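Local coordinates for putative uncharacterized protein (Ustilago maydis, PDB 4GNX) that binds single-stranded DNA, probably as the large subunit of the heterotrimeric replication protein A, at residues 274-277 / 278-282. Residues are numbered along the deposited sequence; the frame is centred on the assembly and turned at random.
Sequences TIVQ and VKDEN
The carboxylate of Glu-281 presents one face to Gln-277: Gln-277 O sits above the plane, 3.2 Å from Glu-281 CD, and Gln-277 CB lies over Glu-281 OE2 on that same face, 3.5 Å from it. The two chains run side by side, amide and carboxylate planes 44° apart. Asp-280 is similarly covered on one face by Val-276 O and the methyl Val-276 CG2, the latter 3.6 Å from Asp-280 OD2. The Gln-277 amide is engaged at its edge: Thr-274 N donates in the carbonyl plane to a lone pair of Gln-277 OE1 (2.8 Å). With CG beside its backbone N (chi1 -71°) and the chain extended beyond it, Gln-277 runs toward the helix start, where OE1 meets that donor; the backbone N of Gln-277 in return donates weakly to Thr-274 OG1 (3.4 Å). This reciprocal pair defines a capping box on helix 275-280, lying against the C-terminal OB-fold domain: Ile-275 and Val-278 pack on Met-357, Ile-275 also on Val-294 and Val-278 on Phe-292, both in strand 290-310. Asp-352 and Thr-354 accept from backbone N of Ile-275 and Val-276, respectively. Lys-279 lies beside Ile-275, pointing the same way, its CE 3.8 Å from Ile-275 CG2. At the other end Asn-282 (phi 56°) closes a Schellman motif, its N bonded to Lys-279 O at 3.0 Å; Glu-281 N to Gln-277 O (2.9 Å) is the last i to i-4 bond.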
ATOM      1  N   THR C 274       7.243  -1.756   6.509  1.00 36.23           N
ATOM      2  CA  THR C 274       7.481  -3.176   6.306  1.00 34.51           C
ATOM      3  C   THR C 274       8.321  -3.683   7.485  1.00 35.07           C
ATOM      4  O   THR C 274       8.957  -2.897   8.194  1.00 37.07           O
ATOM      5  CB  THR C 274       8.180  -3.471   4.965  1.00 33.23           C
ATOM      6  OG1 THR C 274       9.554  -3.047   5.033  1.00 34.35           O
ATOM      7  CG2 THR C 274       7.465  -2.748   3.837  1.00 31.71           C
ATOM      8  N   ILE C 275       8.319  -4.993   7.689  1.00 33.02           N
ATOM      9  CA  ILE C 275       9.052  -5.602   8.786  1.00 33.75           C
ATOM     10  C   ILE C 275      10.550  -5.226   8.747  1.00 36.60           C
ATOM     11  O   ILE C 275      11.193  -4.997   9.799  1.00 38.66           O
ATOM     12  CB  ILE C 275       8.851  -7.127   8.773  1.00 31.75           C
ATOM     13  CG1 ILE C 275       7.388  -7.464   9.079  1.00 30.09           C
ATOM     14  CG2 ILE C 275       9.819  -7.818   9.723  1.00 33.03           C
ATOM     15  CD1 ILE C 275       6.983  -8.876   8.713  1.00 28.88           C
ATOM     16  N   VAL C 276      11.113  -5.135   7.544  1.00 35.70           N
ATOM     17  CA  VAL C 276      12.501  -4.757   7.461  1.00 37.07           C
ATOM     18  C   VAL C 276      12.674  -3.315   7.943  1.00 38.70           C
ATOM     19  O   VAL C 276      13.632  -3.017   8.662  1.00 40.48           O
ATOM     20  CB  VAL C 276      13.106  -4.983   6.069  1.00 36.38           C
ATOM     21  CG1 VAL C 276      12.521  -4.030   5.040  1.00 35.75           C
ATOM     22  CG2 VAL C 276      14.613  -4.828   6.139  1.00 38.26           C
ATOM     23  N   GLN C 277      11.731  -2.442   7.576  1.00 38.01           N
ATOM     24  CA  GLN C 277      11.797  -1.039   7.987  1.00 40.28           C
ATOM     25  C   GLN C 277      11.720  -0.922   9.498  1.00 42.65           C
ATOM     26  O   GLN C 277      12.541  -0.238  10.106  1.00 45.44           O
ATOM     27  CB  GLN C 277      10.703  -0.210   7.339  1.00 39.26           C
ATOM     28  CG  GLN C 277      10.930   0.007   5.861  1.00 38.69           C
ATOM     29  CD  GLN C 277       9.781   0.715   5.199  1.00 38.13           C
ATOM     30  OE1 GLN C 277       8.616   0.389   5.420  1.00 37.95           O
ATOM     31  NE2 GLN C 277      10.104   1.691   4.370  1.00 38.83           N
ATOM     32  N   VAL C 278      10.767  -1.630  10.102  1.00 41.72           N
ATOM     33  CA  VAL C 278      10.592  -1.604  11.545  1.00 43.22           C
ATOM     34  C   VAL C 278      11.883  -1.931  12.271  1.00 45.29           C
ATOM     35  O   VAL C 278      12.284  -1.171  13.157  1.00 49.42           O
ATOM     36  CB  VAL C 278       9.475  -2.549  12.013  1.00 43.01           C
ATOM     37  CG1 VAL C 278       9.363  -2.540  13.538  1.00 44.16           C
ATOM     38  CG2 VAL C 278       8.146  -2.144  11.377  1.00 42.18           C
ATOM     39  N   LYS C 279      12.546  -3.025  11.881  1.00 43.59           N
ATOM     40  CA  LYS C 279      13.838  -3.412  12.472  1.00 44.67           C
ATOM     41  C   LYS C 279      15.003  -2.479  12.109  1.00 47.10           C
ATOM     42  O   LYS C 279      15.781  -2.112  12.982  1.00 48.74           O
ATOM     43  CB  LYS C 279      14.182  -4.848  12.108  1.00 43.18           C
ATOM     44  CG  LYS C 279      13.225  -5.883  12.671  1.00 41.79           C
ATOM     45  CD  LYS C 279      13.063  -7.016  11.676  1.00 40.69           C
ATOM     46  CE  LYS C 279      12.528  -8.287  12.310  1.00 39.89           C
ATOM     47  NZ  LYS C 279      13.524  -8.892  13.229  1.00 42.30           N
ATOM     48  N   ASP C 280      15.111  -2.086  10.834  1.00 48.01           N
ATOM     49  CA  ASP C 280      16.200  -1.208  10.363  1.00 51.77           C
ATOM     50  C   ASP C 280      16.177   0.155  11.026  1.00 55.18           C
ATOM     51  O   ASP C 280      17.220   0.770  11.225  1.00 58.73           O
ATOM     52  CB  ASP C 280      16.140  -0.994   8.851  1.00 51.91           C
ATOM     53  CG  ASP C 280      16.664  -2.184   8.053  1.00 53.32           C
ATOM     54  OD1 ASP C 280      16.971  -3.245   8.664  1.00 54.74           O
ATOM     55  OD2 ASP C 280      16.770  -2.045   6.800  1.00 52.39           O
ATOM     56  N   GLU C 281      14.981   0.631  11.356  1.00 55.27           N
ATOM     57  CA  GLU C 281      14.820   1.924  12.005  1.00 57.16           C
ATOM     58  C   GLU C 281      14.908   1.829  13.524  1.00 58.53           C
ATOM     59  O   GLU C 281      14.752   2.833  14.213  1.00 60.74           O
ATOM     60  CB  GLU C 281      13.500   2.562  11.588  1.00 56.13           C
ATOM     61  CG  GLU C 281      13.413   2.900  10.114  1.00 55.70           C
ATOM     62  CD  GLU C 281      11.985   2.848   9.596  1.00 55.47           C
ATOM     63  OE1 GLU C 281      11.061   2.696  10.435  1.00 54.99           O
ATOM     64  OE2 GLU C 281      11.787   2.946   8.349  1.00 54.64           O
ATOM     65  N   ASN C 282      15.166   0.626  14.035  1.00 57.89           N
ATOM     66  CA  ASN C 282      15.356   0.405  15.470  1.00 60.56           C
ATOM     67  C   ASN C 282      14.174   0.902  16.278  1.00 61.37           C
ATOM     68  O   ASN C 282      14.342   1.450  17.363  1.00 64.34           O
ATOM     69  CB  ASN C 282      16.633   1.088  15.958  1.00 63.96           C
ATOM     70  CG  ASN C 282      17.886   0.387  15.481  1.00 65.05           C
ATOM     71  OD1 ASN C 282      18.061  -0.809  15.709  1.00 65.33           O
ATOM     72  ND2 ASN C 282      18.772   1.130  14.821  1.00 66.46           N
TER